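Local coordinates for glutathione S-transferase (Sphingobium chungbukense, PDB 6M1T), which binds glutathione and, as a beta-class glutathione S-transferase, probably transfers it to electrophilic compounds in detoxification, at residues M1-A9 / A23-L32; C10-T21 / N66-A74. All blocks are in the same frame, centred on the assembly; numbering follows the deposited sequence.

Contact 1. Residues M1-A9 / A23-L32. With GSH (glutathione), chain C.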
loop_
_atom_site.group_PDB
_atom_site.type_symbol
_atom_site.label_atom_id
_atom_site.label_comp_id
_atom_site.label_asym_id
_atom_site.label_seq_id
_atom_site.Cartn_x
_atom_site.Cartn_y
_atom_site.Cartn_z
ATOM N N MET A 1 18.987 -16.277 1.083
ATOM C CA MET A 1 18.034 -15.164 1.100
ATOM C C MET A 1 18.789 -13.912 1.575
ATOM O O MET A 1 19.510 -13.989 2.607
ATOM C CB MET A 1 16.889 -15.466 2.066
ATOM C CG MET A 1 15.657 -14.672 1.816
ATOM S SD MET A 1 14.121 -15.543 2.152
ATOM C CE MET A 1 14.281 -15.779 3.918
ATOM N N LYS A 2 18.675 -12.821 0.830
ATOM C CA LYS A 2 19.359 -11.553 1.171
ATOM C C LYS A 2 18.272 -10.492 1.318
ATOM O O LYS A 2 17.495 -10.274 0.357
ATOM C CB LYS A 2 20.326 -11.073 0.085
ATOM C CG LYS A 2 21.544 -11.935 -0.209
ATOM C CD LYS A 2 22.556 -11.186 -1.048
ATOM C CE LYS A 2 23.280 -12.066 -2.040
ATOM N NZ LYS A 2 22.453 -12.252 -3.259
ATOM N N LEU A 3 18.258 -9.830 2.453
ATOM C CA LEU A 3 17.476 -8.605 2.659
ATOM C C LEU A 3 18.375 -7.368 2.504
ATOM O O LEU A 3 19.393 -7.292 3.185
ATOM C CB LEU A 3 16.871 -8.640 4.066
ATOM C CG LEU A 3 15.985 -7.445 4.351
ATOM C CD1 LEU A 3 14.688 -7.483 3.521
ATOM C CD2 LEU A 3 15.692 -7.371 5.850
ATOM N N PHE A 4 17.961 -6.428 1.645
ATOM C CA PHE A 4 18.654 -5.155 1.387
ATOM C C PHE A 4 18.045 -4.102 2.278
ATOM O O PHE A 4 16.817 -3.939 2.226
ATOM C CB PHE A 4 18.596 -4.770 -0.096
ATOM C CG PHE A 4 19.359 -5.746 -0.944
ATOM C CD1 PHE A 4 18.797 -6.954 -1.320
ATOM C CD2 PHE A 4 20.674 -5.487 -1.294
ATOM C CE1 PHE A 4 19.521 -7.862 -2.078
ATOM C CE2 PHE A 4 21.390 -6.391 -2.057
ATOM C CZ PHE A 4 20.815 -7.581 -2.444
ATOM N N ILE A 5 18.894 -3.501 3.102
ATOM C CA ILE A 5 18.495 -2.562 4.165
ATOM C C ILE A 5 19.242 -1.236 4.060
ATOM O O ILE A 5 20.331 -1.165 3.490
ATOM C CB ILE A 5 18.701 -3.187 5.559
ATOM C CG1 ILE A 5 20.165 -3.402 5.935
ATOM C CG2 ILE A 5 17.902 -4.467 5.665
ATOM C CD1 ILE A 5 20.358 -3.543 7.452
ATOM N N SER A 6 18.676 -0.264 4.767
ATOM C CA SER A 6 19.375 0.950 5.243
ATOM C C SER A 6 18.999 1.127 6.719
ATOM O O SER A 6 17.826 1.105 7.067
ATOM C CB SER A 6 18.982 2.123 4.374
ATOM O OG SER A 6 19.681 3.273 4.817
ATOM N N PRO A 7 19.966 1.237 7.654
ATOM C CA PRO A 7 19.632 1.197 9.086
ATOM C C PRO A 7 18.553 2.201 9.463
ATOM O O PRO A 7 18.666 3.386 9.133
ATOM C CB PRO A 7 20.943 1.525 9.799
ATOM C CG PRO A 7 21.977 1.087 8.802
ATOM C CD PRO A 7 21.406 1.423 7.430
ATOM N N GLY A 8 17.539 1.720 10.161
ATOM C CA GLY A 8 16.482 2.580 10.710
ATOM C C GLY A 8 15.388 2.874 9.693
ATOM O O GLY A 8 14.333 3.450 10.113
ATOM N N ALA A 9 15.574 2.482 8.418
ATOM C CA ALA A 9 14.595 2.751 7.336
ATOM C C ALA A 9 13.463 1.737 7.456
ATOM O O ALA A 9 13.503 0.907 8.408
ATOM C CB ALA A 9 15.278 2.715 5.986
ATOM N N ALA A 23 14.513 -17.544 9.827
ATOM C CA ALA A 23 14.953 -17.831 8.446
ATOM C C ALA A 23 16.463 -17.567 8.340
ATOM O O ALA A 23 16.974 -16.686 9.040
ATOM C CB ALA A 23 14.181 -16.994 7.461
ATOM N N ALA A 24 17.152 -18.349 7.510
ATOM C CA ALA A 24 18.551 -18.086 7.118
ATOM C C ALA A 24 18.512 -16.839 6.235
ATOM O O ALA A 24 17.709 -16.804 5.255
ATOM C CB ALA A 24 19.146 -19.287 6.393
ATOM N N PHE A 25 19.316 -15.830 6.548
ATOM C CA PHE A 25 19.362 -14.619 5.694
ATOM C C PHE A 25 20.646 -13.831 5.931
ATOM O O PHE A 25 21.302 -13.919 6.996
ATOM C CB PHE A 25 18.093 -13.775 5.924
ATOM C CG PHE A 25 18.103 -12.973 7.195
ATOM C CD1 PHE A 25 17.751 -13.552 8.393
ATOM C CD2 PHE A 25 18.472 -11.627 7.195
ATOM C CE1 PHE A 25 17.769 -12.827 9.571
ATOM C CE2 PHE A 25 18.428 -10.880 8.370
ATOM C CZ PHE A 25 18.135 -11.487 9.564
ATOM N N ASP A 26 20.986 -13.054 4.914
ATOM C CA ASP A 26 22.036 -12.030 4.979
ATOM C C ASP A 26 21.298 -10.697 5.027
ATOM O O ASP A 26 20.324 -10.549 4.287
ATOM C CB ASP A 26 22.985 -12.106 3.784
ATOM C CG ASP A 26 23.660 -13.448 3.640
ATOM O OD1 ASP A 26 24.011 -14.020 4.683
ATOM O OD2 ASP A 26 23.849 -13.882 2.493
ATOM N N ALA A 27 21.751 -9.777 5.858
ATOM C CA ALA A 27 21.296 -8.382 5.844
ATOM C C ALA A 27 22.386 -7.580 5.141
ATOM O O ALA A 27 23.481 -7.524 5.693
ATOM C CB ALA A 27 21.047 -7.879 7.241
ATOM N N VAL A 28 22.086 -6.983 3.987
ATOM C CA VAL A 28 23.094 -6.283 3.144
ATOM C C VAL A 28 22.743 -4.794 3.115
ATOM O O VAL A 28 21.617 -4.480 2.744
ATOM C CB VAL A 28 23.087 -6.946 1.756
ATOM C CG1 VAL A 28 23.986 -6.251 0.772
ATOM C CG2 VAL A 28 23.486 -8.423 1.893
ATOM N N LYS A 29 23.670 -3.920 3.525
ATOM C CA LYS A 29 23.448 -2.453 3.591
ATOM C C LYS A 29 23.530 -1.846 2.175
ATOM O O LYS A 29 24.365 -2.266 1.341
ATOM C CB LYS A 29 24.414 -1.794 4.580
ATOM C CG LYS A 29 24.184 -2.200 6.031
ATOM C CD LYS A 29 24.979 -1.361 7.038
ATOM C CE LYS A 29 26.260 -2.016 7.508
ATOM N NZ LYS A 29 25.987 -3.082 8.509
ATOM N N VAL A 30 22.649 -0.894 1.912
ATOM C CA VAL A 30 22.666 -0.055 0.685
ATOM C C VAL A 30 22.907 1.395 1.100
ATOM O O VAL A 30 22.229 1.890 2.048
ATOM C CB VAL A 30 21.343 -0.173 -0.087
ATOM C CG1 VAL A 30 21.372 0.627 -1.392
ATOM C CG2 VAL A 30 20.981 -1.637 -0.336
ATOM N N ASP A 31 23.724 2.085 0.315
ATOM C CA ASP A 31 23.913 3.551 0.406
ATOM C C ASP A 31 22.814 4.147 -0.457
ATOM O O ASP A 31 22.844 3.912 -1.662
ATOM C CB ASP A 31 25.309 3.987 -0.075
ATOM C CG ASP A 31 25.546 5.479 0.135
ATOM O OD1 ASP A 31 24.578 6.281 -0.121
ATOM O OD2 ASP A 31 26.661 5.846 0.618
ATOM N N LEU A 32 21.813 4.755 0.152
ATOM C CA LEU A 32 20.584 5.182 -0.595
ATOM C C LEU A 32 20.919 6.385 -1.502
ATOM O O LEU A 32 20.214 6.593 -2.517
ATOM C CB LEU A 32 19.495 5.473 0.439
ATOM C CG LEU A 32 18.875 4.225 1.066
ATOM C CD1 LEU A 32 17.757 4.630 2.001
ATOM C CD2 LEU A 32 18.407 3.229 -0.017
HETATM N N1 GSH C . 6.409 1.463 -1.098
HETATM C CA1 GSH C . 7.737 0.971 -0.688
HETATM C C1 GSH C . 7.582 -0.189 0.305
HETATM O O11 GSH C . 6.525 -0.217 0.948
HETATM O O12 GSH C . 8.551 -1.018 0.385
HETATM C CB1 GSH C . 8.495 2.145 -0.061
HETATM C CG1 GSH C . 9.972 1.914 0.116
HETATM C CD1 GSH C . 10.650 3.214 0.542
HETATM O OE1 GSH C . 10.154 4.330 0.339
HETATM N N2 GSH C . 11.846 3.074 1.098
HETATM C CA2 GSH C . 12.717 4.155 1.514
HETATM C C2 GSH C . 13.852 4.376 0.529
HETATM O O2 GSH C . 14.510 3.416 0.125
HETATM C CB2 GSH C . 13.273 3.921 2.917
HETATM S SG2 GSH C . 12.034 4.113 4.237
HETATM N N3 GSH C . 14.016 5.612 0.094
HETATM C CA3 GSH C . 15.073 5.983 -0.814
HETATM C C3 GSH C . 14.557 6.708 -2.060
HETATM O O31 GSH C . 13.326 6.708 -2.263
HETATM O O32 GSH C . 15.409 7.228 -2.810
#
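Met1 O accepts the amide of Asp26 at 2.9 Å, the first of five backbone hydrogen bonds that pair strand 2-5 with strand 26-31 in parallel. Leu3 and Ile5 each donate from N and accept at O, their partners being Asp26 O and Val28 N for the one, Val28 O and Val30 N for the other. The straightest is Val28 N to Leu3 O (2.8 Å, 172° at the hydrogen). CA-H...O contacts such as Phe4 CA to Val28 O (3.3 Å) fill in between.

Side chains alternate across the sheet. On the face of Lys2, Phe4, Asp26 and Val28, the Phe4 ring runs alongside Val28, its CE2 3.8 Å from Val28 CG1, while Val30 CG2 comes in at the ring edge near its plane. With CG anti to the carbonyl carbon (chi1 -66°), the Phe4 ring is turned so that its CD2 side lies along Val28 and Val30. Phe4 CB is 3.9 Å from Val30 CG2. Lys2 and Asp26 bear opposite charges, but Lys2 NZ stays 6.1 Å from Asp26 OD2, too far for a salt bridge. On the other face Ile5 CG1 lies 3.7 Å from Val28 O.

Side chains also meet at both ends of the pairing. The bent Met1 chain brings CE to 3.7 Å from Ala23 CB; beyond strand 2-5, Leu32 CD1 touches both CB and OG of Ser6. A type II turn from Ser6 to Ala9, with Gly8 at positive phi, then leads to the glutathione pocket, to which Ala9 and Leu32 belong.

Helix 12-21 connects the two strands in a beta-alpha-beta unit of the thioredoxin-like N-terminal domain and packs on the face of Leu3. Phe4 meets Phe43 on the other face, and strands 54-56 and 36-37 extend the sheet beside 2-5 and 26-31.

Contact 2. Residues C10-T21 / N66-A74. With GSH (glutathione), chain C.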
loop_
_atom_site.group_PDB
_atom_site.type_symbol
_atom_site.label_atom_id
_atom_site.label_comp_id
_atom_site.label_asym_id
_atom_site.label_seq_id
_atom_site.Cartn_x
_atom_site.Cartn_y
_atom_site.Cartn_z
ATOM N N CYS A 10 12.465 1.777 6.553
ATOM C CA CYS A 10 11.296 0.872 6.675
ATOM C C CYS A 10 11.744 -0.580 6.440
ATOM O O CYS A 10 10.976 -1.528 6.849
ATOM C CB CYS A 10 10.166 1.295 5.750
ATOM S SG CYS A 10 10.791 1.264 4.059
ATOM N N SER A 11 12.957 -0.806 5.904
ATOM C CA SER A 11 13.598 -2.153 5.807
ATOM C C SER A 11 13.818 -2.830 7.171
ATOM O O SER A 11 13.963 -4.105 7.198
ATOM C CB SER A 11 14.893 -2.108 5.010
ATOM O OG SER A 11 15.739 -1.068 5.447
ATOM N N LEU A 12 13.867 -2.061 8.263
ATOM C CA LEU A 12 13.937 -2.673 9.625
ATOM C C LEU A 12 12.770 -3.650 9.818
ATOM O O LEU A 12 12.937 -4.635 10.520
ATOM C CB LEU A 12 13.986 -1.559 10.662
ATOM C CG LEU A 12 14.059 -1.966 12.130
ATOM C CD1 LEU A 12 15.300 -2.804 12.445
ATOM C CD2 LEU A 12 14.048 -0.716 12.977
ATOM N N ALA A 13 11.607 -3.417 9.192
ATOM C CA ALA A 13 10.415 -4.243 9.445
ATOM C C ALA A 13 10.655 -5.690 9.006
ATOM O O ALA A 13 10.578 -6.614 9.846
ATOM C CB ALA A 13 9.174 -3.646 8.827
ATOM N N PRO A 14 11.019 -5.947 7.731
ATOM C CA PRO A 14 11.349 -7.303 7.323
ATOM C C PRO A 14 12.595 -7.847 8.048
ATOM O O PRO A 14 12.662 -9.079 8.249
ATOM C CB PRO A 14 11.477 -7.245 5.786
ATOM C CG PRO A 14 11.643 -5.794 5.501
ATOM C CD PRO A 14 10.923 -5.023 6.597
ATOM N N HIS A 15 13.541 -6.985 8.425
ATOM C CA HIS A 15 14.704 -7.410 9.267
ATOM C C HIS A 15 14.175 -8.076 10.549
ATOM O O HIS A 15 14.593 -9.224 10.870
ATOM C CB HIS A 15 15.616 -6.208 9.566
ATOM C CG HIS A 15 16.954 -6.564 10.126
ATOM N ND1 HIS A 15 17.936 -5.610 10.354
ATOM C CD2 HIS A 15 17.500 -7.753 10.433
ATOM C CE1 HIS A 15 19.008 -6.206 10.878
ATOM N NE2 HIS A 15 18.782 -7.529 10.888
ATOM N N ILE A 16 13.324 -7.388 11.286
ATOM C CA ILE A 16 12.711 -7.943 12.535
ATOM C C ILE A 16 11.944 -9.247 12.211
ATOM O O ILE A 16 12.088 -10.227 12.940
ATOM C CB ILE A 16 11.835 -6.891 13.218
ATOM C CG1 ILE A 16 12.702 -5.774 13.787
ATOM C CG2 ILE A 16 10.940 -7.540 14.275
ATOM C CD1 ILE A 16 11.984 -4.500 14.133
ATOM N N ALA A 17 11.144 -9.266 11.150
ATOM C CA ALA A 17 10.287 -10.413 10.761
ATOM C C ALA A 17 11.128 -11.671 10.506
ATOM O O ALA A 17 10.716 -12.771 10.907
ATOM C CB ALA A 17 9.421 -10.042 9.555
ATOM N N LEU A 18 12.227 -11.556 9.770
ATOM C CA LEU A 18 13.127 -12.699 9.515
ATOM C C LEU A 18 13.704 -13.217 10.841
ATOM O O LEU A 18 13.882 -14.459 10.937
ATOM C CB LEU A 18 14.233 -12.271 8.544
ATOM C CG LEU A 18 13.745 -12.071 7.113
ATOM C CD1 LEU A 18 14.743 -11.259 6.320
ATOM C CD2 LEU A 18 13.479 -13.398 6.442
ATOM N N ARG A 19 14.050 -12.324 11.763
ATOM C CA ARG A 19 14.508 -12.713 13.131
ATOM C C ARG A 19 13.358 -13.430 13.874
ATOM O O ARG A 19 13.661 -14.381 14.601
ATOM C CB ARG A 19 15.024 -11.522 13.929
ATOM C CG ARG A 19 16.353 -11.012 13.373
ATOM C CD ARG A 19 17.010 -9.910 14.160
ATOM N NE ARG A 19 18.178 -9.470 13.402
ATOM C CZ ARG A 19 19.414 -9.933 13.528
ATOM N NH1 ARG A 19 19.703 -10.829 14.450
ATOM N NH2 ARG A 19 20.350 -9.477 12.719
ATOM N N GLU A 20 12.107 -13.012 13.679
ATOM C CA GLU A 20 10.909 -13.629 14.307
ATOM C C GLU A 20 10.649 -15.027 13.730
ATOM O O GLU A 20 10.073 -15.884 14.466
ATOM C CB GLU A 20 9.696 -12.699 14.213
ATOM C CG GLU A 20 9.736 -11.539 15.187
ATOM C CD GLU A 20 9.315 -11.854 16.641
ATOM O OE1 GLU A 20 8.660 -12.890 16.879
ATOM O OE2 GLU A 20 9.613 -11.049 17.511
ATOM N N THR A 21 11.024 -15.302 12.486
ATOM C CA THR A 21 10.771 -16.615 11.860
ATOM C C THR A 21 11.982 -17.566 11.951
ATOM O O THR A 21 11.796 -18.778 11.701
ATOM C CB THR A 21 10.292 -16.456 10.410
ATOM O OG1 THR A 21 11.372 -15.931 9.651
ATOM C CG2 THR A 21 9.045 -15.602 10.306
ATOM N N ASN A 66 7.161 -3.597 1.099
ATOM C CA ASN A 66 7.030 -4.125 2.483
ATOM C C ASN A 66 5.839 -5.062 2.599
ATOM O O ASN A 66 5.982 -6.169 3.123
ATOM C CB ASN A 66 7.028 -2.987 3.499
ATOM C CG ASN A 66 8.330 -2.971 4.265
ATOM O OD1 ASN A 66 8.897 -4.032 4.515
ATOM N ND2 ASN A 66 8.823 -1.807 4.588
ATOM N N PRO A 67 4.631 -4.655 2.164
ATOM C CA PRO A 67 3.465 -5.527 2.321
ATOM C C PRO A 67 3.642 -6.934 1.729
ATOM O O PRO A 67 3.263 -7.954 2.395
ATOM C CB PRO A 67 2.366 -4.709 1.623
ATOM C CG PRO A 67 2.768 -3.283 1.837
ATOM C CD PRO A 67 4.280 -3.307 1.656
ATOM N N ALA A 68 4.236 -7.045 0.532
ATOM C CA ALA A 68 4.509 -8.345 -0.116
ATOM C C ALA A 68 5.635 -9.090 0.614
ATOM O O ALA A 68 5.516 -10.292 0.839
ATOM C CB ALA A 68 4.837 -8.123 -1.568
ATOM N N ILE A 69 6.715 -8.392 0.965
ATOM C CA ILE A 69 7.909 -8.990 1.613
ATOM C C ILE A 69 7.495 -9.552 2.956
ATOM O O ILE A 69 7.859 -10.675 3.235
ATOM C CB ILE A 69 9.054 -7.961 1.718
ATOM C CG1 ILE A 69 9.573 -7.660 0.312
ATOM C CG2 ILE A 69 10.156 -8.468 2.642
ATOM C CD1 ILE A 69 10.516 -6.490 0.196
ATOM N N LEU A 70 6.775 -8.766 3.731
ATOM C CA LEU A 70 6.385 -9.115 5.106
ATOM C C LEU A 70 5.466 -10.337 5.071
ATOM O O LEU A 70 5.693 -11.286 5.860
ATOM C CB LEU A 70 5.735 -7.900 5.758
ATOM C CG LEU A 70 6.720 -6.792 6.201
ATOM C CD1 LEU A 70 5.938 -5.565 6.616
ATOM C CD2 LEU A 70 7.628 -7.283 7.322
ATOM N N LEU A 71 4.486 -10.349 4.178
ATOM C CA LEU A 71 3.604 -11.550 4.036
ATOM C C LEU A 71 4.417 -12.782 3.635
ATOM O O LEU A 71 4.179 -13.850 4.223
ATOM C CB LEU A 71 2.508 -11.306 2.998
ATOM C CG LEU A 71 1.061 -11.162 3.469
ATOM C CD1 LEU A 71 0.775 -11.669 4.876
ATOM C CD2 LEU A 71 0.630 -9.711 3.328
ATOM N N TYR A 72 5.304 -12.662 2.637
ATOM C CA TYR A 72 6.199 -13.740 2.189
ATOM C C TYR A 72 6.901 -14.327 3.418
ATOM O O TYR A 72 6.966 -15.591 3.608
ATOM C CB TYR A 72 7.210 -13.259 1.139
ATOM C CG TYR A 72 8.117 -14.370 0.710
ATOM C CD1 TYR A 72 7.724 -15.286 -0.260
ATOM C CD2 TYR A 72 9.323 -14.586 1.355
ATOM C CE1 TYR A 72 8.534 -16.356 -0.603
ATOM C CE2 TYR A 72 10.135 -15.650 1.032
ATOM C CZ TYR A 72 9.753 -16.519 0.032
ATOM O OH TYR A 72 10.566 -17.559 -0.271
ATOM N N ILE A 73 7.570 -13.452 4.178
ATOM C CA ILE A 73 8.401 -13.885 5.336
ATOM C C ILE A 73 7.501 -14.618 6.350
ATOM O O ILE A 73 7.912 -15.698 6.786
ATOM C CB ILE A 73 9.114 -12.692 6.000
ATOM C CG1 ILE A 73 10.211 -12.158 5.068
ATOM C CG2 ILE A 73 9.633 -13.071 7.384
ATOM C CD1 ILE A 73 10.605 -10.729 5.349
ATOM N N ALA A 74 6.348 -14.047 6.711
ATOM C CA ALA A 74 5.383 -14.660 7.678
ATOM C C ALA A 74 4.978 -16.055 7.207
ATOM O O ALA A 74 5.039 -17.023 8.027
ATOM C CB ALA A 74 4.166 -13.793 7.872
HETATM N N1 GSH C . 6.409 1.463 -1.098
HETATM C CA1 GSH C . 7.737 0.971 -0.688
HETATM C C1 GSH C . 7.582 -0.189 0.305
HETATM O O11 GSH C . 6.525 -0.217 0.948
HETATM O O12 GSH C . 8.551 -1.018 0.385
HETATM C CB1 GSH C . 8.495 2.145 -0.061
HETATM C CG1 GSH C . 9.972 1.914 0.116
HETATM C CD1 GSH C . 10.650 3.214 0.542
HETATM O OE1 GSH C . 10.154 4.330 0.339
HETATM N N2 GSH C . 11.846 3.074 1.098
HETATM C CA2 GSH C . 12.717 4.155 1.514
HETATM C C2 GSH C . 13.852 4.376 0.529
HETATM O O2 GSH C . 14.510 3.416 0.125
HETATM C CB2 GSH C . 13.273 3.921 2.917
HETATM S SG2 GSH C . 12.034 4.113 4.237
HETATM N N3 GSH C . 14.016 5.612 0.094
HETATM C CA3 GSH C . 15.073 5.983 -0.814
HETATM C C3 GSH C . 14.557 6.708 -2.060
HETATM O O31 GSH C . 13.326 6.708 -2.263
HETATM O O32 GSH C . 15.409 7.228 -2.810
HETATM O O HOH W 1 10.658 -16.530 7.026
#
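Pro14 and Ile73 interlock as knobs into holes between helices 12-21 and 66-74, whose axes run 4° from parallel and 9.5 Å apart. The Pro14 ring sits among Asn66, Ile69, Leu70 and Ile73, its CB 3.6 Å from both Ile69 CG2 and Ile73 CD1. Ile73 answers among Pro14, Ala17, Leu18 and Thr21: with CG1 anti to the carbonyl carbon (chi1 -70°), its longer branch reaches Pro14 and Leu18, while CG2 lies 3.7 Å from Ala17 CB. Leu18 crosses Ile73 at about a right angle. Farther along, a water bridges Thr21 OG1 and Ile73 O.

At the glutathione end the Asn66 side chain crosses the Pro14 ring at roughly a right angle. Asn66 ND2 donates to Cys10 O (3.1 Å) from above the carbonyl plane, opposite the face used by Ala13 N. Asn66 OD1, buried without a polar partner, abuts Pro14 CD. With an alanine here, Cys10 O would probably lose its second donor and a gap would open beside Pro14.

Asn66 N donates to glutathione O12 (3.0 Å), and Cys10 SG lies 3.1 Å from the glutathione sulfur SG2; one asparagine thus links the ligand carboxylate, through its backbone N, to the cysteine-bearing turn, through its side chain, at the end of a mainly apolar helix pair.

Contacts 1 and 2, their centres 11 Å apart, follow one another along the chain from Met1 to Thr21: strand 2-5 of the first leads straight into helix 12-21 of the second, which returns to strand 26-31. They also meet in space. Ser11 OG lies 3.1 Å from Ser6 N in a probable hydrogen bond, Leu3 CD2 packs 3.4 Å from His15 N, and Met1 CE is 3.6 Å from Leu18 CD2. Both reach the same glutathione, contact 1 through Ala9 and Leu32 near its cysteinyl part, contact 2 through Cys10 at the sulfur and Asn66 at a carboxylate. Lys51, Val52 and Glu65 of the same chain, and Glu104 of the second subunit, add further hydrogen bonds to the ligand.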